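Local coordinates for protein 3-dehydroshikimate dehydratase (Pseudomonas putida, PDB 5HMQ) that catalyses the metal-dependent dehydration of 3-dehydroshikimate to protocatechuate, a step of quinate and shikimate breakdown, in a homodimer of two-domain chains, at residues L131-W140 with A161-H170; V521-I531 with R597-R605. All blocks are in the same frame, centred on the assembly; numbering follows the deposited sequence.

Interaction 1: residues L131-W140 with A161-H170; sequences LRIGYEALAW and ALGVILDSFH. With MG (magnesium ion), chain K.
Asp167 OD2 and Glu136 OE1 bind one magnesium ion, each at 2.1 Å from the metal, at the C-terminal ends of adjacent parallel strands of a TIM barrel. The two oxygens lie 3.1 Å apart, a spacing explained by the shared cation, and their carboxylate planes are turned 48° from one another. Glu136 reaches the ion with an extended chain, its CG anti to the backbone N (chi1 175°). Gln193, on the next strand, and Glu241, just past the end of strand 238-240, complete the protein ligands of this catalytic site, and Arg212 donates a second bond to Asp167 OD2. Asp167 is also the N-cap of the helix that starts at Ser168: its OD1 takes weak bonds from Phe169 N and His170 N; one carboxylate thus joins metal and helix end.

Strands 132-136 and 162-167 belong to a beta-alpha-beta crossover through helix 147-157. Four backbone bonds alternate between them: Ile133 N to Ala161 O, Gly163 N to Ile133 O, Tyr135 N to Gly163 O, and Ile165 N to Tyr135 O. Past the last of these the strands part, and a water carries the link on, accepting from Ala137 N at 2.8 Å and donating to Ile165 O. Ile165 lays CG1 against Gly134 CA at 3.6 Å, while Ile133 CG2 and Leu162 CD1 meet on the face they share with Tyr135.

Beyond the strands, His170 fits against residues 137-140. Leu138 CA stands over one face of its imidazole, while the ring's edge points toward the Trp140 face in an offset edge-to-face pair with planes at 64°. A metal-bound water lies in the imidazole plane, 2.6 Å from His170 NE2.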
loop_
_atom_site.group_PDB
_atom_site.type_symbol
_atom_site.label_atom_id
_atom_site.label_comp_id
_atom_site.label_asym_id
_atom_site.label_seq_id
_atom_site.Cartn_x
_atom_site.Cartn_y
_atom_site.Cartn_z
ATOM N N LEU C 131 36.514 8.398 16.683
ATOM C CA LEU C 131 35.233 7.785 16.371
ATOM C C LEU C 131 34.890 6.747 17.434
ATOM O O LEU C 131 35.700 6.420 18.306
ATOM C CB LEU C 131 35.253 7.160 14.970
ATOM C CG LEU C 131 35.720 8.127 13.874
ATOM C CD1 LEU C 131 35.881 7.416 12.541
ATOM C CD2 LEU C 131 34.774 9.313 13.744
ATOM N N ARG C 132 33.666 6.229 17.352
ATOM C CA ARG C 132 33.118 5.337 18.362
ATOM C C ARG C 132 32.530 4.092 17.709
ATOM O O ARG C 132 31.970 4.151 16.610
ATOM C CB ARG C 132 32.055 6.087 19.169
ATOM C CG ARG C 132 32.628 7.252 19.971
ATOM C CD ARG C 132 31.560 8.264 20.362
ATOM N NE ARG C 132 30.435 7.704 21.097
ATOM C CZ ARG C 132 29.172 8.065 20.890
ATOM N NH1 ARG C 132 28.885 8.971 19.964
ATOM N NH2 ARG C 132 28.198 7.520 21.602
ATOM N N ILE C 133 32.652 2.964 18.405
ATOM C CA ILE C 133 32.096 1.689 17.967
ATOM C C ILE C 133 30.918 1.345 18.868
ATOM O O ILE C 133 31.056 1.321 20.097
ATOM C CB ILE C 133 33.144 0.562 17.997
ATOM C CG1 ILE C 133 34.347 0.902 17.120
ATOM C CG2 ILE C 133 32.524 -0.751 17.542
ATOM C CD1 ILE C 133 34.030 0.996 15.654
ATOM N N GLY C 134 29.764 1.086 18.260
ATOM C CA GLY C 134 28.625 0.564 18.987
ATOM C C GLY C 134 28.338 -0.873 18.600
ATOM O O GLY C 134 28.042 -1.157 17.437
ATOM N N TYR C 135 28.424 -1.788 19.562
ATOM C CA TYR C 135 28.337 -3.220 19.305
ATOM C C TYR C 135 26.909 -3.696 19.556
ATOM O O TYR C 135 26.381 -3.529 20.661
ATOM C CB TYR C 135 29.331 -3.975 20.188
ATOM C CG TYR C 135 29.506 -5.441 19.856
ATOM C CD1 TYR C 135 29.578 -5.877 18.538
ATOM C CD2 TYR C 135 29.629 -6.386 20.866
ATOM C CE1 TYR C 135 29.751 -7.220 18.238
ATOM C CE2 TYR C 135 29.800 -7.727 20.577
ATOM C CZ TYR C 135 29.862 -8.139 19.262
ATOM O OH TYR C 135 30.035 -9.476 18.979
ATOM N N GLU C 136 26.291 -4.283 18.532
ATOM C CA GLU C 136 24.914 -4.761 18.594
ATOM C C GLU C 136 24.884 -6.263 18.360
ATOM O O GLU C 136 25.527 -6.764 17.431
ATOM C CB GLU C 136 24.035 -4.066 17.548
ATOM C CG GLU C 136 22.609 -4.602 17.483
ATOM C CD GLU C 136 21.907 -4.247 16.186
ATOM O OE1 GLU C 136 20.810 -3.651 16.240
ATOM O OE2 GLU C 136 22.466 -4.550 15.111
ATOM N N ALA C 137 24.137 -6.978 19.196
ATOM C CA ALA C 137 23.933 -8.411 19.021
ATOM C C ALA C 137 22.741 -8.648 18.103
ATOM O O ALA C 137 21.633 -8.174 18.378
ATOM C CB ALA C 137 23.705 -9.102 20.364
ATOM N N LEU C 138 22.972 -9.360 17.007
ATOM C CA LEU C 138 21.871 -9.884 16.216
ATOM C C LEU C 138 21.309 -11.120 16.902
ATOM O O LEU C 138 22.060 -11.946 17.427
ATOM C CB LEU C 138 22.334 -10.225 14.800
ATOM C CG LEU C 138 22.928 -9.066 13.998
ATOM C CD1 LEU C 138 23.422 -9.549 12.642
ATOM C CD2 LEU C 138 21.917 -7.943 13.834
ATOM N N ALA C 139 19.979 -11.242 16.907
ATOM C CA ALA C 139 19.339 -12.385 17.551
ATOM C C ALA C 139 19.777 -13.715 16.950
ATOM O O ALA C 139 19.619 -14.755 17.597
ATOM C CB ALA C 139 17.819 -12.254 17.473
ATOM N N TRP C 140 20.324 -13.707 15.734
ATOM C CA TRP C 140 20.827 -14.910 15.083
ATOM C C TRP C 140 22.350 -14.920 14.980
ATOM O O TRP C 140 22.904 -15.597 14.108
ATOM C CB TRP C 140 20.200 -15.059 13.695
ATOM C CG TRP C 140 20.350 -13.836 12.849
ATOM C CD1 TRP C 140 21.359 -13.564 11.972
ATOM C CD2 TRP C 140 19.461 -12.713 12.799
ATOM N NE1 TRP C 140 21.153 -12.342 11.379
ATOM C CE2 TRP C 140 19.997 -11.797 11.874
ATOM C CE3 TRP C 140 18.264 -12.394 13.451
ATOM C CZ2 TRP C 140 19.373 -10.585 11.574
ATOM C CZ3 TRP C 140 17.648 -11.190 13.157
ATOM C CH2 TRP C 140 18.204 -10.300 12.225
ATOM N N ALA C 161 35.939 4.268 23.576
ATOM C CA ALA C 161 35.395 4.400 22.233
ATOM C C ALA C 161 34.564 3.195 21.805
ATOM O O ALA C 161 34.104 3.157 20.661
ATOM C CB ALA C 161 36.527 4.626 21.225
ATOM N N LEU C 162 34.356 2.219 22.688
ATOM C CA LEU C 162 33.600 1.015 22.369
ATOM C C LEU C 162 32.441 0.887 23.347
ATOM O O LEU C 162 32.653 0.820 24.562
ATOM C CB LEU C 162 34.492 -0.226 22.424
ATOM C CG LEU C 162 33.761 -1.570 22.417
ATOM C CD1 LEU C 162 33.071 -1.807 21.080
ATOM C CD2 LEU C 162 34.718 -2.703 22.730
ATOM N N GLY C 163 31.221 0.847 22.816
ATOM C CA GLY C 163 30.041 0.819 23.653
ATOM C C GLY C 163 28.996 -0.188 23.213
ATOM O O GLY C 163 29.223 -0.971 22.289
ATOM N N VAL C 164 27.850 -0.175 23.882
ATOM C CA VAL C 164 26.762 -1.110 23.622
ATOM C C VAL C 164 25.677 -0.402 22.822
ATOM O O VAL C 164 25.341 0.758 23.098
ATOM C CB VAL C 164 26.202 -1.675 24.941
ATOM C CG1 VAL C 164 25.000 -2.575 24.676
ATOM C CG2 VAL C 164 27.287 -2.437 25.688
ATOM N N ILE C 165 25.133 -1.095 21.827
ATOM C CA ILE C 165 23.943 -0.650 21.112
ATOM C C ILE C 165 22.832 -1.651 21.394
ATOM O O ILE C 165 23.031 -2.862 21.248
ATOM C CB ILE C 165 24.192 -0.512 19.598
ATOM C CG1 ILE C 165 25.069 0.712 19.315
ATOM C CG2 ILE C 165 22.869 -0.422 18.841
ATOM C CD1 ILE C 165 25.151 1.091 17.850
ATOM N N LEU C 166 21.672 -1.145 21.808
ATOM C CA LEU C 166 20.536 -1.975 22.180
ATOM C C LEU C 166 19.445 -1.876 21.123
ATOM O O LEU C 166 19.132 -0.784 20.638
ATOM C CB LEU C 166 19.976 -1.569 23.547
ATOM C CG LEU C 166 20.924 -1.696 24.741
ATOM C CD1 LEU C 166 20.316 -1.065 25.986
ATOM C CD2 LEU C 166 21.274 -3.153 24.996
ATOM N N ASP C 167 18.859 -3.024 20.790
ATOM C CA ASP C 167 17.817 -3.136 19.776
ATOM C C ASP C 167 16.669 -3.929 20.380
ATOM O O ASP C 167 16.834 -5.112 20.698
ATOM C CB ASP C 167 18.359 -3.819 18.513
ATOM C CG ASP C 167 17.332 -3.919 17.394
ATOM O OD1 ASP C 167 16.187 -4.355 17.644
ATOM O OD2 ASP C 167 17.679 -3.567 16.246
ATOM N N SER C 168 15.510 -3.282 20.527
ATOM C CA SER C 168 14.404 -3.901 21.254
ATOM C C SER C 168 13.937 -5.192 20.593
ATOM O O SER C 168 13.529 -6.127 21.292
ATOM C CB SER C 168 13.238 -2.921 21.384
ATOM O OG SER C 168 12.718 -2.567 20.116
ATOM N N PHE C 169 13.995 -5.281 19.264
ATOM C CA PHE C 169 13.545 -6.509 18.616
ATOM C C PHE C 169 14.491 -7.665 18.910
ATOM O O PHE C 169 14.049 -8.766 19.256
ATOM C CB PHE C 169 13.402 -6.322 17.104
ATOM C CG PHE C 169 12.919 -7.563 16.402
ATOM C CD1 PHE C 169 13.808 -8.561 16.026
ATOM C CD2 PHE C 169 11.569 -7.751 16.155
ATOM C CE1 PHE C 169 13.361 -9.711 15.415
ATOM C CE2 PHE C 169 11.118 -8.899 15.533
ATOM C CZ PHE C 169 12.016 -9.877 15.160
ATOM N N HIS C 170 15.800 -7.442 18.761
ATOM C CA HIS C 170 16.759 -8.526 18.958
ATOM C C HIS C 170 16.693 -9.081 20.374
ATOM O O HIS C 170 16.946 -10.272 20.585
ATOM C CB HIS C 170 18.176 -8.044 18.639
ATOM C CG HIS C 170 18.417 -7.793 17.183
ATOM N ND1 HIS C 170 18.220 -8.757 16.217
ATOM C CD2 HIS C 170 18.842 -6.687 16.527
ATOM C CE1 HIS C 170 18.513 -8.255 15.030
ATOM N NE2 HIS C 170 18.893 -7.001 15.191
HETATM MG MG MG K . 19.283 -3.065 14.988
HETATM O O HOH W 1 22.964 -5.799 21.495
HETATM O O HOH W 2 19.250 -4.724 13.910
HETATM O O HOH W 3 20.748 -2.418 13.743
#

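Interaction 2: residues V521-I531 with R597-R605; sequences VHHIAFDCDDI and RFFFEIIQR. With MG (magnesium ion), chain L.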
loop_
_atom_site.group_PDB
_atom_site.type_symbol
_atom_site.label_atom_id
_atom_site.label_comp_id
_atom_site.label_asym_id
_atom_site.label_seq_id
_atom_site.Cartn_x
_atom_site.Cartn_y
_atom_site.Cartn_z
ATOM N N VAL C 521 -16.768 1.302 7.133
ATOM C CA VAL C 521 -17.412 0.556 8.206
ATOM C C VAL C 521 -17.642 -0.883 7.778
ATOM O O VAL C 521 -18.230 -1.155 6.724
ATOM C CB VAL C 521 -18.730 1.228 8.610
ATOM C CG1 VAL C 521 -19.593 0.263 9.418
ATOM C CG2 VAL C 521 -18.447 2.463 9.424
ATOM N N HIS C 522 -17.162 -1.818 8.597
ATOM C CA HIS C 522 -17.415 -3.227 8.342
ATOM C C HIS C 522 -18.804 -3.614 8.834
ATOM O O HIS C 522 -19.610 -4.158 8.071
ATOM C CB HIS C 522 -16.335 -4.083 9.006
ATOM C CG HIS C 522 -16.421 -5.538 8.664
ATOM N ND1 HIS C 522 -16.943 -6.477 9.528
ATOM C CD2 HIS C 522 -16.051 -6.215 7.552
ATOM C CE1 HIS C 522 -16.889 -7.670 8.964
ATOM N NE2 HIS C 522 -16.353 -7.538 7.763
ATOM N N HIS C 523 -19.105 -3.332 10.102
ATOM C CA HIS C 523 -20.446 -3.536 10.632
ATOM C C HIS C 523 -20.601 -2.760 11.930
ATOM O O HIS C 523 -19.619 -2.392 12.581
ATOM C CB HIS C 523 -20.753 -5.023 10.855
ATOM C CG HIS C 523 -20.020 -5.637 12.008
ATOM N ND1 HIS C 523 -18.786 -6.236 11.872
ATOM C CD2 HIS C 523 -20.361 -5.770 13.312
ATOM C CE1 HIS C 523 -18.392 -6.699 13.045
ATOM N NE2 HIS C 523 -19.330 -6.429 13.936
ATOM N N ILE C 524 -21.857 -2.518 12.294
ATOM C CA ILE C 524 -22.222 -1.820 13.521
ATOM C C ILE C 524 -23.086 -2.760 14.348
ATOM O O ILE C 524 -24.040 -3.352 13.829
ATOM C CB ILE C 524 -22.959 -0.501 13.230
ATOM C CG1 ILE C 524 -22.114 0.387 12.313
ATOM C CG2 ILE C 524 -23.289 0.227 14.523
ATOM C CD1 ILE C 524 -22.926 1.360 11.491
ATOM N N ALA C 525 -22.754 -2.900 15.627
ATOM C CA ALA C 525 -23.400 -3.868 16.502
ATOM C C ALA C 525 -24.158 -3.152 17.609
ATOM O O ALA C 525 -23.582 -2.333 18.335
ATOM C CB ALA C 525 -22.375 -4.831 17.102
ATOM N N PHE C 526 -25.444 -3.466 17.734
ATOM C CA PHE C 526 -26.289 -2.955 18.802
ATOM C C PHE C 526 -26.632 -4.085 19.765
ATOM O O PHE C 526 -26.803 -5.237 19.350
ATOM C CB PHE C 526 -27.576 -2.345 18.242
ATOM C CG PHE C 526 -27.359 -1.437 17.064
ATOM C CD1 PHE C 526 -26.764 -0.196 17.225
ATOM C CD2 PHE C 526 -27.769 -1.817 15.796
ATOM C CE1 PHE C 526 -26.570 0.642 16.144
ATOM C CE2 PHE C 526 -27.581 -0.982 14.710
ATOM C CZ PHE C 526 -26.981 0.248 14.884
ATOM N N ASP C 527 -26.737 -3.761 21.048
ATOM C CA ASP C 527 -27.102 -4.751 22.047
ATOM C C ASP C 527 -28.565 -4.587 22.446
ATOM O O ASP C 527 -29.201 -3.566 22.169
ATOM C CB ASP C 527 -26.187 -4.661 23.278
ATOM C CG ASP C 527 -26.419 -3.404 24.109
ATOM O OD1 ASP C 527 -27.049 -2.444 23.615
ATOM O OD2 ASP C 527 -25.949 -3.373 25.267
ATOM N N CYS C 528 -29.096 -5.620 23.092
ATOM C CA CYS C 528 -30.482 -5.624 23.533
ATOM C C CYS C 528 -30.606 -6.556 24.727
ATOM O O CYS C 528 -29.675 -7.288 25.068
ATOM C CB CYS C 528 -31.431 -6.058 22.412
ATOM S SG CYS C 528 -31.223 -7.779 21.895
ATOM N N ASP C 529 -31.774 -6.518 25.368
ATOM C CA ASP C 529 -32.013 -7.386 26.517
ATOM C C ASP C 529 -32.480 -8.774 26.091
ATOM O O ASP C 529 -32.105 -9.773 26.711
ATOM C CB ASP C 529 -33.040 -6.750 27.453
ATOM C CG ASP C 529 -32.525 -5.484 28.105
ATOM O OD1 ASP C 529 -31.300 -5.390 28.334
ATOM O OD2 ASP C 529 -33.344 -4.582 28.384
ATOM N N ASP C 530 -33.277 -8.859 25.029
ATOM C CA ASP C 530 -33.933 -10.100 24.628
ATOM C C ASP C 530 -33.682 -10.311 23.141
ATOM O O ASP C 530 -34.285 -9.629 22.306
ATOM C CB ASP C 530 -35.434 -10.044 24.929
ATOM C CG ASP C 530 -36.135 -11.381 24.718
ATOM O OD1 ASP C 530 -35.641 -12.220 23.933
ATOM O OD2 ASP C 530 -37.206 -11.582 25.327
ATOM N N ILE C 531 -32.805 -11.261 22.814
ATOM C CA ILE C 531 -32.448 -11.492 21.418
ATOM C C ILE C 531 -33.655 -11.994 20.632
ATOM O O ILE C 531 -33.859 -11.614 19.473
ATOM C CB ILE C 531 -31.252 -12.463 21.321
ATOM C CG1 ILE C 531 -30.765 -12.580 19.874
ATOM C CG2 ILE C 531 -31.600 -13.834 21.893
ATOM C CD1 ILE C 531 -30.109 -11.320 19.343
ATOM N N ARG C 597 -22.027 -2.842 1.368
ATOM C CA ARG C 597 -21.042 -2.215 2.242
ATOM C C ARG C 597 -21.144 -2.781 3.650
ATOM O O ARG C 597 -20.863 -3.963 3.881
ATOM C CB ARG C 597 -21.226 -0.697 2.283
ATOM C CG ARG C 597 -21.793 -0.108 1.018
ATOM C CD ARG C 597 -20.812 0.825 0.348
ATOM N NE ARG C 597 -21.329 1.286 -0.937
ATOM C CZ ARG C 597 -20.653 2.051 -1.786
ATOM N NH1 ARG C 597 -19.425 2.448 -1.489
ATOM N NH2 ARG C 597 -21.208 2.419 -2.933
ATOM N N PHE C 598 -21.551 -1.939 4.594
ATOM C CA PHE C 598 -21.677 -2.351 5.981
ATOM C C PHE C 598 -22.975 -3.115 6.209
ATOM O O PHE C 598 -23.977 -2.909 5.518
ATOM C CB PHE C 598 -21.629 -1.129 6.899
ATOM C CG PHE C 598 -22.517 0.002 6.451
ATOM C CD1 PHE C 598 -23.857 0.038 6.804
ATOM C CD2 PHE C 598 -22.006 1.033 5.677
ATOM C CE1 PHE C 598 -24.671 1.078 6.390
ATOM C CE2 PHE C 598 -22.813 2.074 5.261
ATOM C CZ PHE C 598 -24.148 2.097 5.617
ATOM N N PHE C 599 -22.942 -4.010 7.190
ATOM C CA PHE C 599 -24.130 -4.688 7.680
ATOM C C PHE C 599 -24.300 -4.363 9.158
ATOM O O PHE C 599 -23.465 -3.695 9.770
ATOM C CB PHE C 599 -24.049 -6.207 7.452
ATOM C CG PHE C 599 -22.849 -6.864 8.081
ATOM C CD1 PHE C 599 -21.639 -6.923 7.406
ATOM C CD2 PHE C 599 -22.942 -7.458 9.330
ATOM C CE1 PHE C 599 -20.537 -7.536 7.975
ATOM C CE2 PHE C 599 -21.845 -8.079 9.903
ATOM C CZ PHE C 599 -20.642 -8.117 9.226
ATOM N N PHE C 600 -25.404 -4.829 9.731
ATOM C CA PHE C 600 -25.707 -4.564 11.127
ATOM C C PHE C 600 -25.734 -5.865 11.914
ATOM O O PHE C 600 -25.896 -6.954 11.358
ATOM C CB PHE C 600 -27.041 -3.826 11.279
ATOM C CG PHE C 600 -27.037 -2.447 10.689
ATOM C CD1 PHE C 600 -27.424 -2.241 9.377
ATOM C CD2 PHE C 600 -26.637 -1.358 11.444
ATOM C CE1 PHE C 600 -27.419 -0.972 8.830
ATOM C CE2 PHE C 600 -26.630 -0.085 10.901
ATOM C CZ PHE C 600 -27.021 0.107 9.593
ATOM N N GLU C 601 -25.570 -5.732 13.229
ATOM C CA GLU C 601 -25.542 -6.865 14.138
ATOM C C GLU C 601 -26.323 -6.509 15.391
ATOM O O GLU C 601 -26.214 -5.390 15.902
ATOM C CB GLU C 601 -24.102 -7.253 14.505
ATOM C CG GLU C 601 -23.997 -8.378 15.522
ATOM C CD GLU C 601 -22.564 -8.685 15.912
ATOM O OE1 GLU C 601 -21.672 -7.872 15.587
ATOM O OE2 GLU C 601 -22.327 -9.736 16.546
ATOM N N ILE C 602 -27.123 -7.458 15.870
ATOM C CA ILE C 602 -27.850 -7.341 17.129
ATOM C C ILE C 602 -27.349 -8.435 18.057
ATOM O O ILE C 602 -27.326 -9.609 17.675
ATOM C CB ILE C 602 -29.372 -7.453 16.923
ATOM C CG1 ILE C 602 -29.867 -6.361 15.975
ATOM C CG2 ILE C 602 -30.098 -7.417 18.259
ATOM C CD1 ILE C 602 -31.291 -6.554 15.505
ATOM N N ILE C 603 -26.941 -8.052 19.268
ATOM C CA ILE C 603 -26.332 -8.980 20.211
ATOM C C ILE C 603 -27.054 -8.914 21.550
ATOM O O ILE C 603 -27.687 -7.916 21.900
ATOM C CB ILE C 603 -24.824 -8.710 20.418
ATOM C CG1 ILE C 603 -24.616 -7.439 21.241
ATOM C CG2 ILE C 603 -24.105 -8.597 19.090
ATOM C CD1 ILE C 603 -23.229 -7.317 21.827
ATOM N N GLN C 604 -26.954 -10.013 22.295
ATOM C CA GLN C 604 -27.331 -10.067 23.702
ATOM C C GLN C 604 -26.183 -10.704 24.470
ATOM O O GLN C 604 -25.805 -11.845 24.187
ATOM C CB GLN C 604 -28.622 -10.861 23.911
ATOM C CG GLN C 604 -29.088 -10.902 25.359
ATOM C CD GLN C 604 -30.180 -11.930 25.591
ATOM O OE1 GLN C 604 -30.944 -12.256 24.682
ATOM N NE2 GLN C 604 -30.256 -12.448 26.810
ATOM N N ARG C 605 -25.627 -9.971 25.430
ATOM C CA ARG C 605 -24.551 -10.481 26.267
ATOM C C ARG C 605 -25.134 -11.008 27.569
ATOM O O ARG C 605 -25.919 -10.317 28.227
ATOM C CB ARG C 605 -23.520 -9.387 26.543
ATOM C CG ARG C 605 -23.007 -8.733 25.276
ATOM C CD ARG C 605 -21.866 -7.781 25.554
ATOM N NE ARG C 605 -20.590 -8.412 25.241
ATOM C CZ ARG C 605 -19.876 -8.143 24.156
ATOM N NH1 ARG C 605 -20.307 -7.248 23.283
ATOM N NH2 ARG C 605 -18.729 -8.768 23.942
HETATM MG MG MG L . -19.388 -7.944 15.766
HETATM O O HOH W 4 -19.247 -5.044 5.618
HETATM O O HOH W 5 -26.918 -7.741 26.114
HETATM O O HOH W 6 -19.641 -9.349 17.267
HETATM O O HOH W 7 -17.021 -8.025 15.905
HETATM O O HOH W 8 -19.144 -9.540 14.470
#
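His523 NE2 and Glu601 OE1 meet at a magnesium ion, bound at 2.4 and 2.3 Å respectively, on neighbouring parallel strands of a vicinal-oxygen-chelate (glyoxalase-like) domain. His445 supplies the third protein ligand, giving the two-histidine, one-glutamate set known from dioxygenases of this superfamily, and three waters fill the remaining positions. Glu601 extends fully toward the ion, and its OE2 is engaged by His588 and by one of the metal waters.

Among the ring contacts, Phe599 is central. Its CG sits between backbone N and carbonyl carbon (chi1 57°), which brings one ring face over His523 CB, 3.5 Å from the ring centroid. The same ring turns an edge to the face of His522, planes 73° apart. In the second shell, His523 ND1 donates a nearly straight 3.0 Å bond to His522 ND1, lying in the plane of its own ring and consistent with fixing the rotation of the metal-binding imidazole. Both histidines pair with Ala447 in a classic beta bulge.

Backbone bonds knit the strands from His522 to Cys528; the first, Phe599 N to His522 O, and the last, Cys528 N to Ile603 O, are weak. The face turned from the metal is apolar: Phe526 and Phe600 meet rim to rim, CE2 of the former 3.4 Å from CD2 of the latter, with Ile524 CD1 beside Phe600. Ile602 CG2 touches Cys528 SG.

At the far end, Gln604 stretches across to the start of helix 531-541, where its OE1 accepts from Ile531 N at 2.8 Å, the donor tilted 30° from the amide carbonyl plane.

Both contacts are buried pairs of parallel strands that bring acidic ligands to magnesium, yet they belong to separate domains: their centres are 51 Å apart, on opposite sides of the chain's centre. Interaction 1 joins consecutive barrel strands across a single helix, whereas 521-531 and 597-605 are separated by 65 residues within a mixed sheet. The first ion, at the catalytic site, has only oxygen ligands from the protein; the second adds imidazole nitrogens, in a domain that shows neither 4-hydroxyphenylpyruvate nor protocatechuate dioxygenase activity. Between the strands of interaction 1 side-chain contacts are mainly aliphatic, with two glycines paired; phenylalanines and histidines are prominent in interaction 2, whose Arg597 also reaches Glu206 of the second subunit.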